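Local coordinates for cysteine hydrolase (Pseudomonas syringae pv. phaseolicola 1448A, PDB 3IRV), which probably acts as a cysteine hydrolase of the isochorismatase family, at residues 9-21 and 202-216. Sequence-based numbering, arbitrary orientation.
Sequences MSKPLVRWPINPL and YEFGEVTTTAEVIRR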
ATOM      1  N   MET A   9      14.325  10.020 -15.156  1.00 51.04           N
ATOM      2  CA  MET A   9      14.500   8.597 -14.896  1.00 47.62           C
ATOM      3  C   MET A   9      15.977   8.221 -14.850  1.00 49.79           C
ATOM      4  O   MET A   9      16.736   8.534 -15.766  1.00 53.01           O
ATOM      5  CB  MET A   9      13.778   7.765 -15.958  1.00 45.77           C
ATOM      6  CG  MET A   9      12.979   6.600 -15.398  1.00 49.07           C
ATOM      7  SD  MET A   9      11.257   6.615 -15.933  1.00 41.26           S
ATOM      8  CE  MET A   9      11.454   6.529 -17.710  1.00 32.28           C
ATOM      9  N   SER A  10      16.378   7.547 -13.776  1.00 47.61           N
ATOM     10  CA  SER A  10      17.760   7.085 -13.629  1.00 46.61           C
ATOM     11  C   SER A  10      17.880   5.559 -13.607  1.00 41.86           C
ATOM     12  O   SER A  10      18.991   5.024 -13.704  1.00 43.84           O
ATOM     13  CB  SER A  10      18.396   7.679 -12.371  1.00 48.58           C
ATOM     14  OG  SER A  10      17.779   7.170 -11.200  1.00 56.06           O
ATOM     15  N   LYS A  11      16.743   4.869 -13.475  1.00 31.95           N
ATOM     16  CA  LYS A  11      16.695   3.407 -13.564  1.00 23.95           C
ATOM     17  C   LYS A  11      15.596   3.020 -14.556  1.00 21.50           C
ATOM     18  O   LYS A  11      14.683   3.812 -14.767  1.00 23.88           O
ATOM     19  CB  LYS A  11      16.480   2.773 -12.184  1.00 23.38           C
ATOM     20  CG  LYS A  11      15.118   3.061 -11.544  1.00 23.92           C
ATOM     21  CD  LYS A  11      15.142   2.611 -10.096  1.00 19.10           C
ATOM     22  CE  LYS A  11      13.825   2.797  -9.428  1.00 19.12           C
ATOM     23  NZ  LYS A  11      12.790   1.940 -10.001  1.00 16.35           N
ATOM     24  N   PRO A  12      15.721   1.850 -15.227  1.00 23.53           N
ATOM     25  CA  PRO A  12      14.735   1.624 -16.290  1.00 19.10           C
ATOM     26  C   PRO A  12      13.346   1.238 -15.810  1.00 19.75           C
ATOM     27  O   PRO A  12      13.186   0.734 -14.690  1.00 21.57           O
ATOM     28  CB  PRO A  12      15.356   0.498 -17.122  1.00 24.31           C
ATOM     29  CG  PRO A  12      16.233  -0.247 -16.169  1.00 29.47           C
ATOM     30  CD  PRO A  12      16.731   0.762 -15.168  1.00 24.05           C
ATOM     31  N   LEU A  13      12.358   1.505 -16.658  1.00 14.84           N
ATOM     32  CA  LEU A  13      11.023   0.977 -16.452  1.00 15.28           C
ATOM     33  C   LEU A  13      11.071  -0.541 -16.552  1.00 19.92           C
ATOM     34  O   LEU A  13      11.851  -1.105 -17.336  1.00 18.09           O
ATOM     35  CB  LEU A  13      10.083   1.542 -17.517  1.00 12.43           C
ATOM     36  CG  LEU A  13       9.833   3.039 -17.317  1.00 16.95           C
ATOM     37  CD1 LEU A  13       9.024   3.617 -18.473  1.00 17.66           C
ATOM     38  CD2 LEU A  13       9.109   3.279 -16.002  1.00 17.61           C
ATOM     39  N   VAL A  14      10.238  -1.208 -15.759  1.00 15.68           N
ATOM     40  CA  VAL A  14      10.202  -2.674 -15.758  1.00 15.88           C
ATOM     41  C   VAL A  14       9.136  -3.179 -16.723  1.00 15.64           C
ATOM     42  O   VAL A  14       8.058  -2.608 -16.808  1.00 19.46           O
ATOM     43  CB  VAL A  14       9.957  -3.232 -14.316  1.00 20.64           C
ATOM     44  CG1 VAL A  14       9.672  -4.718 -14.366  1.00 26.32           C
ATOM     45  CG2 VAL A  14      11.170  -2.977 -13.424  1.00 20.08           C
ATOM     46  N   ARG A  15       9.452  -4.228 -17.479  1.00 17.95           N
ATOM     47  CA  ARG A  15       8.474  -4.879 -18.343  1.00 19.21           C
ATOM     48  C   ARG A  15       8.537  -6.372 -18.040  1.00 19.38           C
ATOM     49  O   ARG A  15       9.625  -6.956 -18.013  1.00 22.35           O
ATOM     50  CB  ARG A  15       8.829  -4.665 -19.825  1.00 21.84           C
ATOM     51  CG  ARG A  15       8.977  -3.212 -20.288  1.00 28.98           C
ATOM     52  CD  ARG A  15       7.628  -2.598 -20.609  1.00 21.29           C
ATOM     53  NE  ARG A  15       7.687  -1.145 -20.634  1.00 16.64           N
ATOM     54  CZ  ARG A  15       6.718  -0.346 -20.208  1.00 20.34           C
ATOM     55  NH1 ARG A  15       5.586  -0.855 -19.721  1.00 15.26           N
ATOM     56  NH2 ARG A  15       6.889   0.971 -20.254  1.00 15.51           N
ATOM     57  N   TRP A  16       7.383  -6.996 -17.846  1.00 16.22           N
ATOM     58  CA  TRP A  16       7.375  -8.425 -17.571  1.00 19.79           C
ATOM     59  C   TRP A  16       6.948  -9.207 -18.795  1.00 15.81           C
ATOM     60  O   TRP A  16       5.866  -8.958 -19.334  1.00 20.33           O
ATOM     61  CB  TRP A  16       6.421  -8.763 -16.429  1.00 18.67           C
ATOM     62  CG  TRP A  16       6.643  -8.038 -15.135  1.00 17.82           C
ATOM     63  CD1 TRP A  16       5.768  -7.224 -14.512  1.00 15.73           C
ATOM     64  CD2 TRP A  16       7.812  -8.091 -14.301  1.00 19.44           C
ATOM     65  NE1 TRP A  16       6.283  -6.771 -13.327  1.00 14.42           N
ATOM     66  CE2 TRP A  16       7.546  -7.282 -13.173  1.00 16.72           C
ATOM     67  CE3 TRP A  16       9.052  -8.748 -14.399  1.00 19.61           C
ATOM     68  CZ2 TRP A  16       8.469  -7.102 -12.139  1.00 18.06           C
ATOM     69  CZ3 TRP A  16       9.974  -8.578 -13.369  1.00 19.03           C
ATOM     70  CH2 TRP A  16       9.674  -7.771 -12.249  1.00 16.96           C
ATOM     71  N   PRO A  17       7.759 -10.206 -19.183  1.00 21.87           N
ATOM     72  CA  PRO A  17       7.368 -11.029 -20.327  1.00 27.53           C
ATOM     73  C   PRO A  17       6.212 -11.947 -19.943  1.00 27.38           C
ATOM     74  O   PRO A  17       6.247 -12.571 -18.886  1.00 31.32           O
ATOM     75  CB  PRO A  17       8.644 -11.798 -20.670  1.00 27.92           C
ATOM     76  CG  PRO A  17       9.486 -11.784 -19.434  1.00 34.88           C
ATOM     77  CD  PRO A  17       9.040 -10.613 -18.574  1.00 23.75           C
ATOM     78  N   ILE A  18       5.177 -11.996 -20.774  1.00 25.33           N
ATOM     79  CA  ILE A  18       3.964 -12.741 -20.464  1.00 25.34           C
ATOM     80  C   ILE A  18       4.035 -14.202 -20.938  1.00 29.22           C
ATOM     81  O   ILE A  18       4.183 -14.486 -22.132  1.00 27.77           O
ATOM     82  CB  ILE A  18       2.710 -12.019 -21.046  1.00 29.90           C
ATOM     83  CG1 ILE A  18       2.482 -10.671 -20.340  1.00 35.75           C
ATOM     84  CG2 ILE A  18       1.476 -12.885 -20.960  1.00 23.05           C
ATOM     85  CD1 ILE A  18       1.480 -10.714 -19.217  1.00 45.25           C
ATOM     86  N   ASN A  19       3.967 -15.118 -19.979  1.00 23.15           N
ATOM     87  CA  ASN A  19       3.731 -16.530 -20.243  1.00 20.69           C
ATOM     88  C   ASN A  19       2.291 -16.794 -19.838  1.00 19.18           C
ATOM     89  O   ASN A  19       1.968 -16.769 -18.637  1.00 17.47           O
ATOM     90  CB  ASN A  19       4.683 -17.374 -19.397  1.00 20.00           C
ATOM     91  CG  ASN A  19       4.435 -18.873 -19.511  1.00 21.57           C
ATOM     92  OD1 ASN A  19       3.447 -19.350 -20.097  1.00 22.98           O
ATOM     93  ND2 ASN A  19       5.352 -19.639 -18.923  1.00 22.68           N
ATOM     94  N   PRO A  20       1.399 -17.035 -20.824  1.00 20.37           N
ATOM     95  CA  PRO A  20      -0.031 -17.174 -20.490  1.00 21.96           C
ATOM     96  C   PRO A  20      -0.338 -18.235 -19.420  1.00 17.40           C
ATOM     97  O   PRO A  20      -1.232 -18.024 -18.594  1.00 20.55           O
ATOM     98  CB  PRO A  20      -0.670 -17.550 -21.831  1.00 21.87           C
ATOM     99  CG  PRO A  20       0.286 -17.032 -22.863  1.00 27.12           C
ATOM    100  CD  PRO A  20       1.647 -17.208 -22.269  1.00 22.95           C
ATOM    101  N   LEU A  21       0.421 -19.343 -19.421  1.00 18.95           N
ATOM    102  CA  LEU A  21       0.260 -20.429 -18.452  1.00 20.52           C
ATOM    103  C   LEU A  21       0.545 -19.992 -17.013  1.00 17.80           C
ATOM    104  O   LEU A  21       0.073 -20.614 -16.050  1.00 19.74           O
ATOM    105  CB  LEU A  21       1.199 -21.600 -18.787  1.00 25.59           C
ATOM    106  CG  LEU A  21       1.128 -22.272 -20.159  1.00 40.11           C
ATOM    107  CD1 LEU A  21       2.267 -23.294 -20.297  1.00 41.45           C
ATOM    108  CD2 LEU A  21      -0.224 -22.928 -20.368  1.00 35.24           C
ATOM    109  N   TYR A 202       7.717   3.075 -10.401  1.00  9.86           N
ATOM    110  CA  TYR A 202       9.034   3.288  -9.791  1.00 12.72           C
ATOM    111  C   TYR A 202       9.320   2.241  -8.716  1.00 16.12           C
ATOM    112  O   TYR A 202      10.477   1.883  -8.479  1.00 15.60           O
ATOM    113  CB  TYR A 202       9.102   4.688  -9.176  1.00 13.41           C
ATOM    114  CG  TYR A 202      10.507   5.227  -8.999  1.00 13.01           C
ATOM    115  CD1 TYR A 202      11.117   5.980 -10.012  1.00 18.17           C
ATOM    116  CD2 TYR A 202      11.219   5.006  -7.808  1.00 18.64           C
ATOM    117  CE1 TYR A 202      12.418   6.493  -9.840  1.00 19.00           C
ATOM    118  CE2 TYR A 202      12.507   5.513  -7.628  1.00 18.07           C
ATOM    119  CZ  TYR A 202      13.095   6.245  -8.652  1.00 20.01           C
ATOM    120  OH  TYR A 202      14.373   6.729  -8.452  1.00 23.68           O
ATOM    121  N   GLU A 203       8.266   1.771  -8.040  1.00 12.92           N
ATOM    122  CA  GLU A 203       8.462   0.982  -6.813  1.00 11.79           C
ATOM    123  C   GLU A 203       7.963  -0.468  -6.865  1.00 14.17           C
ATOM    124  O   GLU A 203       8.492  -1.322  -6.122  1.00 13.21           O
ATOM    125  CB  GLU A 203       7.732   1.625  -5.622  1.00 12.85           C
ATOM    126  CG  GLU A 203       7.915   3.118  -5.409  1.00 14.11           C
ATOM    127  CD  GLU A 203       9.311   3.522  -4.963  1.00 15.85           C
ATOM    128  OE1 GLU A 203      10.208   2.655  -4.806  1.00 17.18           O
ATOM    129  OE2 GLU A 203       9.520   4.746  -4.791  1.00 16.54           O
ATOM    130  N   PHE A 204       6.902  -0.744  -7.631  1.00 12.58           N
ATOM    131  CA  PHE A 204       6.191  -2.026  -7.430  1.00 13.02           C
ATOM    132  C   PHE A 204       6.121  -2.968  -8.624  1.00 13.34           C
ATOM    133  O   PHE A 204       5.926  -4.163  -8.420  1.00 13.22           O
ATOM    134  CB  PHE A 204       4.739  -1.819  -6.940  1.00 12.60           C
ATOM    135  CG  PHE A 204       4.603  -0.890  -5.747  1.00 13.96           C
ATOM    136  CD1 PHE A 204       5.441  -1.018  -4.632  1.00 13.52           C
ATOM    137  CD2 PHE A 204       3.605   0.090  -5.726  1.00 14.08           C
ATOM    138  CE1 PHE A 204       5.308  -0.179  -3.532  1.00 14.53           C
ATOM    139  CE2 PHE A 204       3.471   0.944  -4.640  1.00 17.13           C
ATOM    140  CZ  PHE A 204       4.335   0.820  -3.550  1.00 15.62           C
ATOM    141  N   GLY A 205       6.214  -2.460  -9.850  1.00 13.56           N
ATOM    142  CA  GLY A 205       6.144  -3.375 -11.003  1.00 11.98           C
ATOM    143  C   GLY A 205       6.043  -2.612 -12.318  1.00 14.90           C
ATOM    144  O   GLY A 205       6.670  -1.559 -12.467  1.00 13.81           O
ATOM    145  N   GLU A 206       5.264  -3.162 -13.247  1.00 11.22           N
ATOM    146  CA  GLU A 206       5.133  -2.574 -14.584  1.00 12.28           C
ATOM    147  C   GLU A 206       3.836  -1.773 -14.672  1.00 14.11           C
ATOM    148  O   GLU A 206       2.817  -2.191 -14.130  1.00 13.72           O
ATOM    149  CB  GLU A 206       5.064  -3.667 -15.654  1.00 14.64           C
ATOM    150  CG  GLU A 206       4.795  -3.090 -17.045  1.00 13.35           C
ATOM    151  CD  GLU A 206       4.876  -4.080 -18.181  1.00 16.89           C
ATOM    152  OE1 GLU A 206       5.005  -5.315 -17.952  1.00 15.95           O
ATOM    153  OE2 GLU A 206       4.831  -3.584 -19.338  1.00 14.68           O
ATOM    154  N   VAL A 207       3.867  -0.646 -15.378  1.00 13.26           N
ATOM    155  CA  VAL A 207       2.631  -0.001 -15.806  1.00 11.09           C
ATOM    156  C   VAL A 207       2.581  -0.026 -17.342  1.00 10.54           C
ATOM    157  O   VAL A 207       3.577   0.341 -18.001  1.00 13.35           O
ATOM    158  CB  VAL A 207       2.534   1.465 -15.284  1.00 12.43           C
ATOM    159  CG1 VAL A 207       1.237   2.134 -15.799  1.00 13.33           C
ATOM    160  CG2 VAL A 207       2.539   1.472 -13.754  1.00 12.64           C
ATOM    161  N   THR A 208       1.465  -0.501 -17.906  1.00 11.81           N
ATOM    162  CA  THR A 208       1.292  -0.452 -19.350  1.00 12.37           C
ATOM    163  C   THR A 208      -0.187  -0.305 -19.664  1.00 15.02           C
ATOM    164  O   THR A 208      -0.997  -0.230 -18.738  1.00 13.88           O
ATOM    165  CB  THR A 208       1.904  -1.699 -20.059  1.00 12.50           C
ATOM    166  OG1 THR A 208       1.954  -1.480 -21.481  1.00 13.60           O
ATOM    167  CG2 THR A 208       1.098  -2.953 -19.772  1.00 13.90           C
ATOM    168  N   THR A 209      -0.529  -0.221 -20.953  1.00 13.90           N
ATOM    169  CA  THR A 209      -1.941  -0.086 -21.337  1.00 12.00           C
ATOM    170  C   THR A 209      -2.605  -1.435 -21.539  1.00 12.93           C
ATOM    171  O   THR A 209      -1.935  -2.458 -21.819  1.00 15.44           O
ATOM    172  CB  THR A 209      -2.120   0.711 -22.646  1.00 15.55           C
ATOM    173  OG1 THR A 209      -1.452   0.012 -23.699  1.00 17.15           O
ATOM    174  CG2 THR A 209      -1.528   2.108 -22.489  1.00 16.34           C
ATOM    175  N   THR A 210      -3.934  -1.429 -21.437  1.00 13.54           N
ATOM    176  CA  THR A 210      -4.714  -2.626 -21.728  1.00 15.93           C
ATOM    177  C   THR A 210      -4.405  -3.174 -23.120  1.00 15.47           C
ATOM    178  O   THR A 210      -4.160  -4.376 -23.274  1.00 16.88           O
ATOM    179  CB  THR A 210      -6.221  -2.341 -21.621  1.00 14.62           C
ATOM    180  OG1 THR A 210      -6.496  -1.848 -20.313  1.00 14.87           O
ATOM    181  CG2 THR A 210      -7.037  -3.605 -21.834  1.00 17.11           C
ATOM    182  N   ALA A 211      -4.367  -2.276 -24.109  1.00 13.75           N
ATOM    183  CA  ALA A 211      -4.108  -2.694 -25.504  1.00 15.35           C
ATOM    184  C   ALA A 211      -2.764  -3.391 -25.638  1.00 15.78           C
ATOM    185  O   ALA A 211      -2.662  -4.429 -26.288  1.00 18.39           O
ATOM    186  CB  ALA A 211      -4.194  -1.512 -26.468  1.00 17.11           C
ATOM    187  N   GLU A 212      -1.731  -2.836 -25.002  1.00 18.32           N
ATOM    188  CA  GLU A 212      -0.416  -3.480 -25.110  0.50 17.39           C
ATOM    189  C   GLU A 212      -0.365  -4.810 -24.390  1.00 19.54           C
ATOM    190  O   GLU A 212       0.239  -5.760 -24.898  1.00 18.06           O
ATOM    191  CB  GLU A 212       0.764  -2.592 -24.685  0.50 20.04           C
ATOM    192  CG  GLU A 212       2.084  -3.367 -24.321  0.50 17.77           C
ATOM    193  CD  GLU A 212       2.678  -4.307 -25.428  0.50 19.24           C
ATOM    194  OE1 GLU A 212       2.266  -4.301 -26.623  0.50 15.60           O
ATOM    195  OE2 GLU A 212       3.603  -5.073 -25.076  0.50 24.73           O
ATOM    196  N   VAL A 213      -1.004  -4.921 -23.230  1.00 16.66           N
ATOM    197  CA  VAL A 213      -1.011  -6.227 -22.576  1.00 14.87           C
ATOM    198  C   VAL A 213      -1.786  -7.308 -23.362  1.00 17.56           C
ATOM    199  O   VAL A 213      -1.369  -8.469 -23.407  1.00 18.65           O
ATOM    200  CB  VAL A 213      -1.439  -6.110 -21.081  1.00 15.78           C
ATOM    201  CG1 VAL A 213      -2.904  -6.395 -20.871  1.00 16.82           C
ATOM    202  CG2 VAL A 213      -0.558  -7.023 -20.213  1.00 20.19           C
ATOM    203  N   ILE A 214      -2.873  -6.907 -24.013  1.00 16.67           N
ATOM    204  CA  ILE A 214      -3.638  -7.803 -24.888  1.00 17.54           C
ATOM    205  C   ILE A 214      -2.757  -8.294 -26.045  1.00 20.28           C
ATOM    206  O   ILE A 214      -2.726  -9.490 -26.342  1.00 18.39           O
ATOM    207  CB  ILE A 214      -4.919  -7.109 -25.408  1.00 20.55           C
ATOM    208  CG1 ILE A 214      -5.939  -6.967 -24.259  1.00 14.42           C
ATOM    209  CG2 ILE A 214      -5.524  -7.861 -26.617  1.00 19.23           C
ATOM    210  CD1 ILE A 214      -7.173  -6.142 -24.607  1.00 15.67           C
ATOM    211  N   ARG A 215      -2.008  -7.383 -26.657  1.00 17.71           N
ATOM    212  CA  ARG A 215      -1.097  -7.747 -27.754  1.00 19.95           C
ATOM    213  C   ARG A 215      -0.038  -8.733 -27.310  1.00 21.62           C
ATOM    214  O   ARG A 215       0.288  -9.697 -28.018  1.00 21.86           O
ATOM    215  CB  ARG A 215      -0.432  -6.496 -28.306  1.00 22.80           C
ATOM    216  CG  ARG A 215      -1.409  -5.656 -29.077  1.00 34.43           C
ATOM    217  CD  ARG A 215      -0.728  -4.646 -29.951  1.00 41.77           C
ATOM    218  NE  ARG A 215      -1.164  -3.290 -29.636  1.00 32.83           N
ATOM    219  CZ  ARG A 215      -0.419  -2.424 -28.949  1.00 48.88           C
ATOM    220  NH1 ARG A 215       0.815  -2.771 -28.529  1.00 22.09           N
ATOM    221  NH2 ARG A 215      -0.911  -1.215 -28.690  1.00 47.53           N
ATOM    222  N   ARG A 216       0.475  -8.494 -26.107  1.00 17.61           N
ATOM    223  CA  ARG A 216       1.505  -9.320 -25.513  0.50 22.51           C
ATOM    224  C   ARG A 216       0.970 -10.714 -25.192  1.00 22.56           C
ATOM    225  O   ARG A 216       1.673 -11.716 -25.368  1.00 27.34           O
ATOM    226  CB  ARG A 216       2.035  -8.633 -24.256  0.50 22.11           C
ATOM    227  CG  ARG A 216       3.496  -8.844 -24.028  0.50 25.27           C
ATOM    228  CD  ARG A 216       3.882  -8.341 -22.657  0.50 21.68           C
ATOM    229  NE  ARG A 216       4.088  -6.899 -22.635  0.50 21.06           N
ATOM    230  CZ  ARG A 216       4.237  -6.179 -21.528  0.50 18.76           C
ATOM    231  NH1 ARG A 216       4.421  -4.869 -21.619  0.50 18.15           N
ATOM    232  NH2 ARG A 216       4.194  -6.765 -20.333  0.50 16.65           N
TER
HETATM  233  O   HOH W   1      15.445   7.827 -10.832  1.00 43.40           O
HETATM  234  O   HOH W   2       8.207   0.016 -14.012  1.00 15.22           O
HETATM  235  O   HOH W   3       6.766  -0.028 -16.311  1.00 17.04           O
HETATM  236  O   HOH W   4       5.587   2.067 -17.892  1.00 16.55           O
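Glu206 reaches from strand 206-208 to Trp16 and Arg15 of the loop 9-21. Its CB lies 3.8 Å from the indole carbon Trp16 CD1, while CG lies against the backbone oxygen Val14 O at 3.3 Å. With CG anti to the backbone N (chi1 175°) and the chain extended beyond it, the carboxylate is carried out to where each oxygen meets two donors. OE1 takes Trp16 N from above the carboxylate plane in a nearly straight bond of 2.9 Å, and also Arg216 NH2. OE2 uses its syn lone pair for Arg216 NH1, at 2.6 Å, while Arg15 NH1 meets it on the anti side. The two arginines probably favour the ionised form of this buried acid. Strand 206-208 pairs in parallel with 166-170 in the alpha/beta sheet of the isochorismatase fold; the loop passes Glu206 at Val14 and reaches helix 210-220 at Ile18 before strand 23-28 begins. Tryptophan suits this place, its flat ring packing on strand 166-170 while the NE1 N-H is donated to Val167 O. Arg15 NH1 bonds Val207 O as well. Nearer the N-terminus, Lys11 lays CE over one face of the Tyr202 ring, and its bend at chi4 (66°) turns NZ onto Tyr202 O; Leu87 O of the second subunit also accepts from NZ.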